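Local coordinates for protein DNA gyrase, B subunit, truncated (Myxococcus xanthus, PDB 3CWV) that probably binds ATP as the B subunit, here truncated, of a type II topoisomerase that breaks, passes and rejoins double-stranded DNA, at residues 75-78 and 79-83; 212-215 and 216-220; 338-341 and 342-346; 348-351 and 352-356. All coordinates share one frame; numbering follows the deposited sequence.

Contact 1 (75-78 and 79-83)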
ATOM      1  N   ALA A  75     -15.669  -5.488 -17.670  1.00 26.74           N
ATOM      2  CA  ALA A  75     -14.790  -6.041 -18.683  1.00 27.90           C
ATOM      3  C   ALA A  75     -14.282  -4.975 -19.653  1.00 27.48           C
ATOM      4  O   ALA A  75     -13.136  -5.049 -20.105  1.00 28.31           O
ATOM      5  CB  ALA A  75     -15.489  -7.182 -19.451  1.00 26.21           C
ATOM      6  N   GLU A  76     -15.125  -3.999 -20.005  1.00 28.73           N
ATOM      7  CA  GLU A  76     -14.684  -2.942 -20.920  1.00 28.56           C
ATOM      8  C   GLU A  76     -13.542  -2.118 -20.325  1.00 29.59           C
ATOM      9  O   GLU A  76     -12.597  -1.751 -21.025  1.00 30.68           O
ATOM     10  CB  GLU A  76     -15.822  -1.981 -21.251  1.00 29.85           C
ATOM     11  CG  GLU A  76     -15.497  -1.237 -22.523  1.00 36.56           C
ATOM     12  CD  GLU A  76     -16.092   0.145 -22.589  1.00 52.27           C
ATOM     13  OE1 GLU A  76     -17.196   0.351 -22.015  1.00 50.82           O
ATOM     14  OE2 GLU A  76     -15.456   1.012 -23.244  1.00 59.39           O
ATOM     15  N   ASN A  77     -13.683  -1.814 -19.037  1.00 28.05           N
ATOM     16  CA  ASN A  77     -12.632  -1.199 -18.190  1.00 29.47           C
ATOM     17  C   ASN A  77     -11.305  -1.963 -18.332  1.00 28.14           C
ATOM     18  O   ASN A  77     -10.304  -1.363 -18.715  1.00 28.88           O
ATOM     19  CB  ASN A  77     -13.185  -1.115 -16.745  1.00 29.57           C
ATOM     20  CG  ASN A  77     -12.125  -0.901 -15.628  1.00 37.56           C
ATOM     21  OD1 ASN A  77     -10.932  -0.656 -15.857  1.00 37.62           O
ATOM     22  ND2 ASN A  77     -12.612  -0.987 -14.381  1.00 34.03           N
ATOM     23  N   LEU A  78     -11.329  -3.280 -18.112  1.00 27.84           N
ATOM     24  CA  LEU A  78     -10.107  -4.103 -18.183  1.00 27.91           C
ATOM     25  C   LEU A  78      -9.499  -4.141 -19.572  1.00 27.86           C
ATOM     26  O   LEU A  78      -8.282  -4.015 -19.707  1.00 27.25           O
ATOM     27  CB  LEU A  78     -10.343  -5.535 -17.664  1.00 24.89           C
ATOM     28  CG  LEU A  78      -9.945  -5.795 -16.202  1.00 26.44           C
ATOM     29  CD1 LEU A  78      -8.377  -5.688 -16.047  1.00 27.80           C
ATOM     30  CD2 LEU A  78     -10.621  -4.805 -15.265  1.00 26.91           C
ATOM     31  N   VAL A  79     -10.329  -4.302 -20.611  1.00 24.58           N
ATOM     32  CA  VAL A  79      -9.791  -4.321 -21.980  1.00 25.46           C
ATOM     33  C   VAL A  79      -9.080  -2.998 -22.303  1.00 26.82           C
ATOM     34  O   VAL A  79      -7.970  -3.008 -22.858  1.00 24.72           O
ATOM     35  CB  VAL A  79     -10.841  -4.651 -23.041  1.00 28.42           C
ATOM     36  CG1 VAL A  79     -10.254  -4.471 -24.466  1.00 28.91           C
ATOM     37  CG2 VAL A  79     -11.337  -6.114 -22.857  1.00 26.32           C
ATOM     38  N   ARG A  80      -9.695  -1.869 -21.933  1.00 25.45           N
ATOM     39  CA  ARG A  80      -9.083  -0.561 -22.179  1.00 25.46           C
ATOM     40  C   ARG A  80      -7.748  -0.382 -21.437  1.00 26.48           C
ATOM     41  O   ARG A  80      -6.746   0.010 -22.044  1.00 24.84           O
ATOM     42  CB  ARG A  80     -10.053   0.582 -21.816  1.00 27.30           C
ATOM     43  CG  ARG A  80     -11.281   0.684 -22.739  1.00 29.33           C
ATOM     44  CD  ARG A  80     -12.118   1.942 -22.384  1.00 33.77           C
ATOM     45  NE  ARG A  80     -11.437   3.179 -22.802  1.00 46.27           N
ATOM     46  CZ  ARG A  80     -11.589   4.374 -22.227  1.00 48.02           C
ATOM     47  NH1 ARG A  80     -12.404   4.537 -21.181  1.00 42.26           N
ATOM     48  NH2 ARG A  80     -10.907   5.410 -22.698  1.00 51.83           N
ATOM     49  N   VAL A  81      -7.744  -0.646 -20.129  1.00 24.56           N
ATOM     50  CA  VAL A  81      -6.526  -0.476 -19.342  1.00 25.80           C
ATOM     51  C   VAL A  81      -5.433  -1.441 -19.791  1.00 27.20           C
ATOM     52  O   VAL A  81      -4.261  -1.090 -19.750  1.00 25.19           O
ATOM     53  CB  VAL A  81      -6.782  -0.563 -17.824  1.00 26.20           C
ATOM     54  CG1 VAL A  81      -5.481  -0.592 -17.063  1.00 35.26           C
ATOM     55  CG2 VAL A  81      -7.653   0.638 -17.357  1.00 27.45           C
ATOM     56  N   ALA A  82      -5.816  -2.625 -20.270  1.00 26.62           N
ATOM     57  CA  ALA A  82      -4.841  -3.595 -20.753  1.00 29.77           C
ATOM     58  C   ALA A  82      -3.992  -3.095 -21.932  1.00 30.35           C
ATOM     59  O   ALA A  82      -2.883  -3.564 -22.117  1.00 30.78           O
ATOM     60  CB  ALA A  82      -5.528  -4.928 -21.114  1.00 28.94           C
ATOM     61  N   THR A  83      -4.512  -2.180 -22.754  1.00 31.78           N
ATOM     62  CA  THR A  83      -3.650  -1.589 -23.803  1.00 33.53           C
ATOM     63  C   THR A  83      -3.100  -0.190 -23.493  1.00 32.27           C
ATOM     64  O   THR A  83      -2.563   0.488 -24.373  1.00 34.40           O
ATOM     65  CB  THR A  83      -4.294  -1.576 -25.159  1.00 35.56           C
ATOM     66  OG1 THR A  83      -5.534  -0.872 -25.090  1.00 37.01           O
ATOM     67  CG2 THR A  83      -4.542  -2.998 -25.631  1.00 40.24           C
TER
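The short helix 75-82 brings Ala-75, Glu-76, Asn-77 and Leu-78 against Val-79, Arg-80, Val-81 and Ala-82, one turn further on. Four successive i to i+4 backbone bonds are the evidence for regular winding: Val-79 N to Ala-75 O, Arg-80 N to Glu-76 O, Val-81 N to Asn-77 O and Ala-82 N to Leu-78 O. The third is nearly straight, with an N-H...O angle of 173° and Val-81 N lying 3.0 Å from Asn-77 O. On the outer side Glu-76 and Arg-80 run alongside each other and point the same way. Arg-80 turns CG back beside its own backbone N (chi1 -68°), which sets that carbon 3.3 Å from Glu-76 O. Further out, Glu-76 OE2 touches Arg-80 CD at 3.6 Å but stays 4.6 Å from Arg-80 NE. The oxygen lies well out of the guanidinium plane, so the opposite charges probably attract each other without a directed N-H. Val-79 rests CG2 3.5 Å from Ala-75 O, and Val-81 likewise places CG2 3.6 Å from Asn-77 O. Towards the protein, Leu-78 packs on Val-114 and Ile-116 of strand 109-118, while Ala-82 meets Tyr-112 and Leu-106. Such a charged outer side and apolar inner side mark an amphipathic helix laid on a mixed sheet, consistent with the ATPase domain of GyrB proteins.

Contact 2 (212-215 and 216-220)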
ATOM      1  N   TRP A 212      -1.093  -2.919  13.655  1.00 36.34           N
ATOM      2  CA  TRP A 212       0.196  -3.300  13.086  1.00 36.13           C
ATOM      3  C   TRP A 212       1.354  -2.932  14.003  1.00 36.23           C
ATOM      4  O   TRP A 212       2.333  -3.680  14.102  1.00 35.72           O
ATOM      5  CB  TRP A 212       0.393  -2.608  11.722  1.00 37.88           C
ATOM      6  CG  TRP A 212       1.611  -3.039  10.918  1.00 39.19           C
ATOM      7  CD1 TRP A 212       2.296  -4.216  11.033  1.00 42.24           C
ATOM      8  CD2 TRP A 212       2.234  -2.319   9.832  1.00 39.87           C
ATOM      9  NE1 TRP A 212       3.331  -4.254  10.122  1.00 45.26           N
ATOM     10  CE2 TRP A 212       3.311  -3.109   9.369  1.00 44.11           C
ATOM     11  CE3 TRP A 212       1.990  -1.082   9.216  1.00 38.01           C
ATOM     12  CZ2 TRP A 212       4.150  -2.703   8.327  1.00 39.91           C
ATOM     13  CZ3 TRP A 212       2.817  -0.681   8.175  1.00 39.31           C
ATOM     14  CH2 TRP A 212       3.890  -1.492   7.740  1.00 41.41           C
ATOM     15  N   ALA A 213       1.265  -1.768  14.644  1.00 35.86           N
ATOM     16  CA  ALA A 213       2.308  -1.327  15.569  1.00 37.25           C
ATOM     17  C   ALA A 213       2.419  -2.293  16.760  1.00 38.96           C
ATOM     18  O   ALA A 213       3.531  -2.629  17.203  1.00 39.07           O
ATOM     19  CB  ALA A 213       2.044   0.102  16.046  1.00 36.30           C
ATOM     20  N   HIS A 214       1.270  -2.742  17.256  1.00 41.76           N
ATOM     21  CA  HIS A 214       1.235  -3.741  18.325  1.00 44.61           C
ATOM     22  C   HIS A 214       1.987  -4.987  17.885  1.00 45.80           C
ATOM     23  O   HIS A 214       2.844  -5.500  18.616  1.00 46.46           O
ATOM     24  CB  HIS A 214      -0.195  -4.150  18.688  1.00 46.30           C
ATOM     25  CG  HIS A 214      -0.255  -5.461  19.418  1.00 53.79           C
ATOM     26  ND1 HIS A 214       0.003  -5.574  20.770  1.00 54.17           N
ATOM     27  CD2 HIS A 214      -0.474  -6.724  18.972  1.00 55.60           C
ATOM     28  CE1 HIS A 214      -0.082  -6.844  21.127  1.00 55.24           C
ATOM     29  NE2 HIS A 214      -0.364  -7.563  20.054  1.00 53.79           N
ATOM     30  N   VAL A 215       1.647  -5.478  16.694  1.00 43.86           N
ATOM     31  CA  VAL A 215       2.322  -6.628  16.105  1.00 43.33           C
ATOM     32  C   VAL A 215       3.828  -6.441  16.088  1.00 43.73           C
ATOM     33  O   VAL A 215       4.567  -7.321  16.552  1.00 44.90           O
ATOM     34  CB  VAL A 215       1.815  -6.923  14.667  1.00 44.11           C
ATOM     35  CG1 VAL A 215       2.715  -7.934  13.963  1.00 45.10           C
ATOM     36  CG2 VAL A 215       0.393  -7.436  14.703  1.00 44.31           C
ATOM     37  N   LEU A 216       4.284  -5.298  15.556  1.00 40.19           N
ATOM     38  CA  LEU A 216       5.711  -5.021  15.394  1.00 40.34           C
ATOM     39  C   LEU A 216       6.460  -4.933  16.711  1.00 39.83           C
ATOM     40  O   LEU A 216       7.680  -5.063  16.736  1.00 41.21           O
ATOM     41  CB  LEU A 216       5.927  -3.718  14.617  1.00 39.53           C
ATOM     42  CG  LEU A 216       5.527  -3.708  13.137  1.00 41.71           C
ATOM     43  CD1 LEU A 216       5.225  -2.282  12.707  1.00 43.30           C
ATOM     44  CD2 LEU A 216       6.643  -4.334  12.300  1.00 43.85           C
ATOM     45  N   THR A 217       5.733  -4.684  17.795  1.00 39.84           N
ATOM     46  CA  THR A 217       6.344  -4.561  19.119  1.00 40.21           C
ATOM     47  C   THR A 217       6.006  -5.707  20.088  1.00 44.17           C
ATOM     48  O   THR A 217       6.447  -5.694  21.245  1.00 43.15           O
ATOM     49  CB  THR A 217       5.956  -3.218  19.794  1.00 40.59           C
ATOM     50  OG1 THR A 217       4.531  -3.084  19.849  1.00 36.93           O
ATOM     51  CG2 THR A 217       6.543  -2.038  19.049  1.00 35.91           C
ATOM     52  N   GLU A 218       5.220  -6.685  19.635  1.00 45.92           N
ATOM     53  CA  GLU A 218       4.660  -7.703  20.550  1.00 50.36           C
ATOM     54  C   GLU A 218       5.705  -8.476  21.393  1.00 51.30           C
ATOM     55  O   GLU A 218       5.374  -9.009  22.455  1.00 53.25           O
ATOM     56  CB  GLU A 218       3.743  -8.690  19.803  1.00 49.31           C
ATOM     57  CG  GLU A 218       4.480  -9.631  18.873  1.00 48.81           C
ATOM     58  CD  GLU A 218       3.604 -10.738  18.295  1.00 54.16           C
ATOM     59  OE1 GLU A 218       2.356 -10.699  18.442  1.00 57.78           O
ATOM     60  OE2 GLU A 218       4.184 -11.652  17.673  1.00 60.36           O
ATOM     61  N   ALA A 219       6.951  -8.523  20.926  1.00 52.98           N
ATOM     62  CA  ALA A 219       8.026  -9.241  21.621  1.00 54.07           C
ATOM     63  C   ALA A 219       9.003  -8.279  22.304  1.00 55.05           C
ATOM     64  O   ALA A 219      10.145  -8.646  22.612  1.00 56.07           O
ATOM     65  CB  ALA A 219       8.778 -10.138  20.645  1.00 54.02           C
ATOM     66  N   ARG A 220       8.548  -7.050  22.521  1.00 54.03           N
ATOM     67  CA  ARG A 220       9.320  -6.020  23.191  1.00 52.76           C
ATOM     68  C   ARG A 220       8.564  -5.603  24.461  1.00 51.85           C
ATOM     69  O   ARG A 220       7.364  -5.847  24.579  1.00 50.80           O
ATOM     70  CB  ARG A 220       9.493  -4.819  22.259  1.00 53.99           C
ATOM     71  CG  ARG A 220      10.508  -5.002  21.140  1.00 55.93           C
ATOM     72  CD  ARG A 220      10.112  -4.176  19.921  1.00 62.17           C
ATOM     73  NE  ARG A 220      11.233  -3.441  19.332  1.00 68.95           N
ATOM     74  CZ  ARG A 220      12.043  -3.912  18.382  1.00 73.42           C
ATOM     75  NH1 ARG A 220      13.033  -3.156  17.923  1.00 75.60           N
ATOM     76  NH2 ARG A 220      11.875  -5.135  17.889  1.00 73.17           N
TER
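Trp-212 offers one face of its indole to Leu-216, one turn later in the helix. Leu-216 CD1 stands over the five-membered ring, 3.8 Å from the centroid and 10° off the normal, which identifies a CH-pi contact. The branch also leans over the ring's nitrogen side, with Leu-216 CG 3.8 Å from Trp-212 NE1. With CG opposite its backbone N (chi1 -173°), Trp-212 swings the indole beside its carbonyl, whose oxygen accepts Leu-216 N at 2.9 Å; backbone bond and ring contact thus join the same two residues. An alanine at Trp-212 would remove this face and is likely to leave Leu-216 CD1 without its aromatic partner, opening a gap beside Ala-183 and Ile-303. These neighbours place helix 208-217 in the fold: Trp-212 reaches helix 171-184, while Ala-213 and Leu-216 pack on the five-stranded sheet that begins beyond it, consistent with the junction of the ATPase and transducer domains of GyrB. Around the helix, His-214 carries the CB of Glu-218 over one face of its imidazole, 4.3 Å from His-214 NE2. Thr-217 OG1 lies 2.9 Å from Ala-213 O and 3.2 Å from His-214 O, and also bonds Gln-222 NE2. The backbone meanwhile shifts towards i+3 bonding: Thr-217 N bonds His-214 O and keeps only a weak bond to Ala-213 O. Glu-218 N reaches Val-215 O at 3.2 Å, and a type I turn from Thr-217 to Arg-220 follows.

Contact 3 (338-341 and 342-346)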
ATOM      1  N   PRO A 338      -2.833  19.712  20.137  1.00 39.65           N
ATOM      2  CA  PRO A 338      -3.747  19.763  21.294  1.00 40.99           C
ATOM      3  C   PRO A 338      -4.284  18.389  21.736  1.00 41.55           C
ATOM      4  O   PRO A 338      -4.549  18.188  22.926  1.00 40.59           O
ATOM      5  CB  PRO A 338      -4.901  20.650  20.818  1.00 41.64           C
ATOM      6  CG  PRO A 338      -4.783  20.747  19.345  1.00 41.06           C
ATOM      7  CD  PRO A 338      -3.387  20.393  18.954  1.00 40.55           C
ATOM      8  N   LEU A 339      -4.443  17.469  20.784  1.00 37.19           N
ATOM      9  CA  LEU A 339      -4.825  16.093  21.097  1.00 37.48           C
ATOM     10  C   LEU A 339      -3.747  15.362  21.871  1.00 36.62           C
ATOM     11  O   LEU A 339      -4.062  14.611  22.784  1.00 38.79           O
ATOM     12  CB  LEU A 339      -5.179  15.314  19.827  1.00 37.75           C
ATOM     13  CG  LEU A 339      -6.395  15.763  19.009  1.00 38.87           C
ATOM     14  CD1 LEU A 339      -6.575  14.877  17.772  1.00 37.52           C
ATOM     15  CD2 LEU A 339      -7.684  15.778  19.832  1.00 41.71           C
ATOM     16  N   PHE A 340      -2.482  15.582  21.511  1.00 35.15           N
ATOM     17  CA  PHE A 340      -1.359  14.989  22.210  1.00 35.50           C
ATOM     18  C   PHE A 340      -1.285  15.548  23.647  1.00 38.81           C
ATOM     19  O   PHE A 340      -1.060  14.785  24.589  1.00 38.27           O
ATOM     20  CB  PHE A 340      -0.039  15.317  21.515  1.00 35.51           C
ATOM     21  CG  PHE A 340       0.452  14.278  20.501  1.00 35.19           C
ATOM     22  CD1 PHE A 340       0.646  12.950  20.854  1.00 30.90           C
ATOM     23  CD2 PHE A 340       0.797  14.682  19.201  1.00 32.40           C
ATOM     24  CE1 PHE A 340       1.155  12.023  19.931  1.00 35.52           C
ATOM     25  CE2 PHE A 340       1.287  13.785  18.277  1.00 33.11           C
ATOM     26  CZ  PHE A 340       1.471  12.442  18.632  1.00 33.46           C
ATOM     27  N   ILE A 341      -1.421  16.873  23.795  1.00 39.49           N
ATOM     28  CA  ILE A 341      -1.440  17.540  25.119  1.00 39.94           C
ATOM     29  C   ILE A 341      -2.468  16.891  26.071  1.00 40.94           C
ATOM     30  O   ILE A 341      -2.109  16.418  27.146  1.00 43.22           O
ATOM     31  CB  ILE A 341      -1.686  19.079  24.995  1.00 39.63           C
ATOM     32  CG1 ILE A 341      -0.450  19.764  24.395  1.00 39.22           C
ATOM     33  CG2 ILE A 341      -2.003  19.711  26.373  1.00 38.08           C
ATOM     34  CD1 ILE A 341      -0.643  21.228  24.039  1.00 39.65           C
ATOM     35  N   GLU A 342      -3.732  16.851  25.665  1.00 40.37           N
ATOM     36  CA  GLU A 342      -4.772  16.252  26.486  1.00 42.94           C
ATOM     37  C   GLU A 342      -4.529  14.764  26.733  1.00 43.80           C
ATOM     38  O   GLU A 342      -4.577  14.288  27.870  1.00 42.15           O
ATOM     39  CB  GLU A 342      -6.128  16.460  25.837  1.00 41.11           C
ATOM     40  CG  GLU A 342      -7.278  15.747  26.542  1.00 54.16           C
ATOM     41  CD  GLU A 342      -7.755  16.434  27.840  1.00 62.82           C
ATOM     42  OE1 GLU A 342      -8.882  16.115  28.292  1.00 65.82           O
ATOM     43  OE2 GLU A 342      -7.021  17.280  28.409  1.00 65.99           O
ATOM     44  N   LEU A 343      -4.249  14.037  25.656  1.00 42.06           N
ATOM     45  CA  LEU A 343      -4.010  12.605  25.717  1.00 42.35           C
ATOM     46  C   LEU A 343      -2.903  12.239  26.681  1.00 41.28           C
ATOM     47  O   LEU A 343      -3.008  11.238  27.407  1.00 41.06           O
ATOM     48  CB  LEU A 343      -3.627  12.111  24.318  1.00 43.11           C
ATOM     49  CG  LEU A 343      -3.032  10.746  24.052  1.00 45.94           C
ATOM     50  CD1 LEU A 343      -3.370  10.434  22.611  1.00 53.75           C
ATOM     51  CD2 LEU A 343      -1.539  10.710  24.263  1.00 40.83           C
ATOM     52  N   LEU A 344      -1.826  13.019  26.661  1.00 40.82           N
ATOM     53  CA  LEU A 344      -0.624  12.650  27.385  1.00 42.28           C
ATOM     54  C   LEU A 344      -0.738  12.947  28.887  1.00 43.49           C
ATOM     55  O   LEU A 344       0.071  12.463  29.670  1.00 44.37           O
ATOM     56  CB  LEU A 344       0.620  13.328  26.792  1.00 43.39           C
ATOM     57  CG  LEU A 344       1.218  12.833  25.451  1.00 44.50           C
ATOM     58  CD1 LEU A 344       2.266  13.796  24.896  1.00 43.91           C
ATOM     59  CD2 LEU A 344       1.817  11.439  25.576  1.00 48.33           C
ATOM     60  N   ARG A 345      -1.747  13.721  29.275  1.00 44.09           N
ATOM     61  CA  ARG A 345      -1.909  14.116  30.678  1.00 48.72           C
ATOM     62  C   ARG A 345      -1.894  12.880  31.563  1.00 48.82           C
ATOM     63  O   ARG A 345      -1.016  12.729  32.426  1.00 48.83           O
ATOM     64  CB  ARG A 345      -3.207  14.906  30.892  1.00 46.77           C
ATOM     65  CG  ARG A 345      -3.111  16.366  30.459  1.00 49.91           C
ATOM     66  CD  ARG A 345      -4.436  17.107  30.619  1.00 49.95           C
ATOM     67  NE  ARG A 345      -4.362  18.482  30.114  1.00 54.54           N
ATOM     68  CZ  ARG A 345      -3.618  19.447  30.659  1.00 58.92           C
ATOM     69  NH1 ARG A 345      -2.864  19.199  31.734  1.00 55.70           N
ATOM     70  NH2 ARG A 345      -3.621  20.665  30.129  1.00 57.06           N
ATOM     71  N   GLU A 346      -2.849  11.989  31.301  1.00 49.43           N
ATOM     72  CA  GLU A 346      -3.034  10.773  32.107  1.00 49.80           C
ATOM     73  C   GLU A 346      -2.546   9.494  31.416  1.00 49.03           C
ATOM     74  O   GLU A 346      -2.991   8.393  31.758  1.00 48.90           O
ATOM     75  CB  GLU A 346      -4.509  10.626  32.495  1.00 50.22           C
ATOM     76  CG  GLU A 346      -4.994  11.695  33.463  1.00 54.49           C
ATOM     77  CD  GLU A 346      -4.255  11.669  34.795  1.00 60.49           C
ATOM     78  OE1 GLU A 346      -4.309  10.629  35.499  1.00 61.97           O
ATOM     79  OE2 GLU A 346      -3.631  12.700  35.143  1.00 59.95           O
TER
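Leu-344 presses its branch point against the carbonyl of Phe-340, and this is the tight part of the contact. Its CG stays beside its own backbone N (chi1 -74°), a torsion that brings Leu-344 CG within 3.1 Å of Phe-340 O. The same oxygen accepts Leu-344 N at 2.8 Å, so one carbonyl is met by both the backbone and the side chain of a single residue. Leu-344 CD1 then comes to the Phe-340 side chain, 4.4 Å from Phe-340 CB. The Phe-340 ring makes an edge-to-face pair with Phe-230 and packs on Leu-276 and Ala-279, while Leu-344 meets Leu-283. Replacing Leu-344 by a glycine would strip away these branches and probably open a gap beside Leu-283, leaving Phe-340 CB without this neighbour. Towards its end the helix frays: Arg-345 N lies 3.5 Å from Ile-341 O with an N-H...O angle of 123°, a weak bond. The solvent side, where Glu-342 and Arg-345 are exposed, is looser. The Arg-345 chain crosses Ile-341 at an angle, and Arg-345 NH2 comes only within 4.2 Å of Ile-341 CG2. Glu-342, bent at chi2 (77°), turns its carboxylate so that OE2 makes a long salt bridge with Arg-345 NE at 3.4 Å. Leu-343, on yet another side, reaches Val-228 and Phe-230 on strand 228-234. A helix with leucine and phenylalanine inward and an ion pair outward, packed on both a neighbouring helix and a sheet, is consistent with the transducer domain of GyrB.

Contact 4 (348-351 and 352-356)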
ATOM      1  N   PRO A 348       0.217   6.609  30.563  1.00 41.60           N
ATOM      2  CA  PRO A 348       1.295   5.938  31.283  1.00 41.26           C
ATOM      3  C   PRO A 348       2.710   6.376  30.906  1.00 41.09           C
ATOM      4  O   PRO A 348       3.587   6.393  31.767  1.00 40.70           O
ATOM      5  CB  PRO A 348       1.082   4.460  30.927  1.00 39.55           C
ATOM      6  CG  PRO A 348      -0.356   4.347  30.700  1.00 39.17           C
ATOM      7  CD  PRO A 348      -0.750   5.635  30.017  1.00 42.65           C
ATOM      8  N   VAL A 349       2.931   6.746  29.646  1.00 41.46           N
ATOM      9  CA  VAL A 349       4.292   6.991  29.152  1.00 39.76           C
ATOM     10  C   VAL A 349       4.877   8.385  29.454  1.00 39.54           C
ATOM     11  O   VAL A 349       6.097   8.562  29.469  1.00 39.78           O
ATOM     12  CB  VAL A 349       4.369   6.719  27.617  1.00 41.91           C
ATOM     13  CG1 VAL A 349       3.934   7.961  26.822  1.00 39.05           C
ATOM     14  CG2 VAL A 349       5.775   6.268  27.215  1.00 41.58           C
ATOM     15  N   THR A 350       4.009   9.358  29.692  1.00 40.64           N
ATOM     16  CA  THR A 350       4.396  10.779  29.715  1.00 44.42           C
ATOM     17  C   THR A 350       5.476  11.160  30.742  1.00 45.69           C
ATOM     18  O   THR A 350       6.472  11.790  30.368  1.00 45.30           O
ATOM     19  CB  THR A 350       3.168  11.669  29.882  1.00 45.19           C
ATOM     20  OG1 THR A 350       2.103  11.157  29.075  1.00 44.87           O
ATOM     21  CG2 THR A 350       3.481  13.125  29.496  1.00 47.97           C
ATOM     22  N   PRO A 351       5.305  10.771  32.037  1.00 46.63           N
ATOM     23  CA  PRO A 351       6.378  11.086  32.994  1.00 45.49           C
ATOM     24  C   PRO A 351       7.749  10.638  32.514  1.00 45.15           C
ATOM     25  O   PRO A 351       8.707  11.397  32.624  1.00 44.94           O
ATOM     26  CB  PRO A 351       5.955  10.329  34.258  1.00 45.44           C
ATOM     27  CG  PRO A 351       4.455  10.341  34.170  1.00 47.44           C
ATOM     28  CD  PRO A 351       4.170  10.102  32.705  1.00 46.12           C
ATOM     29  N   ALA A 352       7.836   9.429  31.966  1.00 45.96           N
ATOM     30  CA  ALA A 352       9.093   8.923  31.413  1.00 47.50           C
ATOM     31  C   ALA A 352       9.624   9.780  30.264  1.00 47.59           C
ATOM     32  O   ALA A 352      10.825  10.048  30.182  1.00 49.17           O
ATOM     33  CB  ALA A 352       8.938   7.476  30.966  1.00 46.76           C
ATOM     34  N   LEU A 353       8.735  10.202  29.372  1.00 48.04           N
ATOM     35  CA  LEU A 353       9.135  11.072  28.247  1.00 47.94           C
ATOM     36  C   LEU A 353       9.506  12.464  28.748  1.00 48.87           C
ATOM     37  O   LEU A 353      10.435  13.085  28.254  1.00 49.05           O
ATOM     38  CB  LEU A 353       7.999  11.208  27.226  1.00 45.82           C
ATOM     39  CG  LEU A 353       7.514   9.947  26.507  1.00 42.49           C
ATOM     40  CD1 LEU A 353       6.494  10.338  25.453  1.00 38.82           C
ATOM     41  CD2 LEU A 353       8.696   9.207  25.898  1.00 41.31           C
ATOM     42  N   LEU A 354       8.749  12.942  29.728  1.00 51.06           N
ATOM     43  CA  LEU A 354       8.953  14.267  30.306  1.00 52.65           C
ATOM     44  C   LEU A 354      10.311  14.297  30.992  1.00 54.00           C
ATOM     45  O   LEU A 354      11.007  15.305  30.980  1.00 55.30           O
ATOM     46  CB  LEU A 354       7.832  14.542  31.297  1.00 52.59           C
ATOM     47  CG  LEU A 354       7.013  15.816  31.169  1.00 52.69           C
ATOM     48  CD1 LEU A 354       5.511  15.532  31.288  1.00 46.77           C
ATOM     49  CD2 LEU A 354       7.470  16.776  32.248  1.00 57.45           C
ATOM     50  N   ALA A 355      10.700  13.157  31.554  1.00 56.25           N
ATOM     51  CA  ALA A 355      11.986  13.013  32.231  1.00 57.76           C
ATOM     52  C   ALA A 355      13.151  12.802  31.263  1.00 58.04           C
ATOM     53  O   ALA A 355      14.265  12.483  31.689  1.00 57.90           O
ATOM     54  CB  ALA A 355      11.920  11.863  33.240  1.00 57.61           C
ATOM     55  N   ARG A 356      12.891  12.976  29.966  1.00 59.17           N
ATOM     56  CA  ARG A 356      13.913  12.761  28.926  1.00 59.19           C
ATOM     57  C   ARG A 356      14.588  14.056  28.474  1.00 59.45           C
ATOM     58  O   ARG A 356      15.573  14.013  27.720  1.00 59.10           O
ATOM     59  CB  ARG A 356      13.313  12.043  27.708  1.00 58.80           C
ATOM     60  CG  ARG A 356      13.218  10.542  27.855  1.00 60.26           C
ATOM     61  CD  ARG A 356      12.561   9.871  26.643  1.00 57.84           C
ATOM     62  NE  ARG A 356      12.422   8.437  26.887  1.00 55.82           N
ATOM     63  CZ  ARG A 356      12.148   7.514  25.968  1.00 56.95           C
ATOM     64  NH1 ARG A 356      11.975   7.850  24.695  1.00 55.73           N
ATOM     65  NH2 ARG A 356      12.052   6.243  26.330  1.00 54.18           N
TER
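Leu-353 touches Val-349 with one methyl and lays the other on a flat group: its CD2 stands 3.6 Å above one face of the Arg-356 guanidinium plane, offset toward the rim. The same guanidinium bonds the Gln-298 carbonyl through NH1, and its residue also touches Trp-245, as do Val-349 and Leu-353. Val-349 and Leu-353 meet at a slant, Val-349 CG1 lying 3.8 Å from Leu-353 CD1. Because Leu-353 holds CG beside its backbone N (chi1 -62°), the branch lies back over the preceding turn, and Leu-353 CG comes 3.6 Å from Val-349 O. That oxygen accepts Leu-353 N at 3.1 Å. A second pair crosses on another side of the helix, with Leu-354 CD1 3.6 Å from Thr-350 CG2, near Leu-283 and Ser-284 of helix 267-284. Leu-354 N also bonds Thr-350 O, at a modelled distance too short to read closely. Pro-351, in the first turn where no helical acceptor awaits its N, accepts Ala-355 N through its carbonyl at 2.9 Å and so continues the pattern. Thr-350 OG1 lies within bonding reach of the carbonyls of Leu-344 and His-347. The chemistry implies a short helix wound by its backbone bonds, with apolar pairs in Val-349 and Leu-353 and in Thr-350 and Leu-354, while the Thr-350 hydroxyl and the Arg-356 guanidinium bond carbonyls outside the helix.

How the contacts relate
Along the chain the four contacts follow in series, each on one helix or at its end. Contact 1, on helix 75-82 beside the eight-stranded sheet, stands apart: its centre is 41 Å from that of contact 2 and 55 Å from that of contact 4, across the chain's centre. Contacts 2, 3 and 4 lie on the same side of that centre and pack against strands of the five-stranded sheet. The nearest atoms of contacts 2 and 4 are about 12 Å apart, whereas contacts 3 and 4, with centres 12 Å apart, touch where helices 328-345 and 350-354 follow each other in the chain. This layout suggests two domains, probably ATPase and transducer.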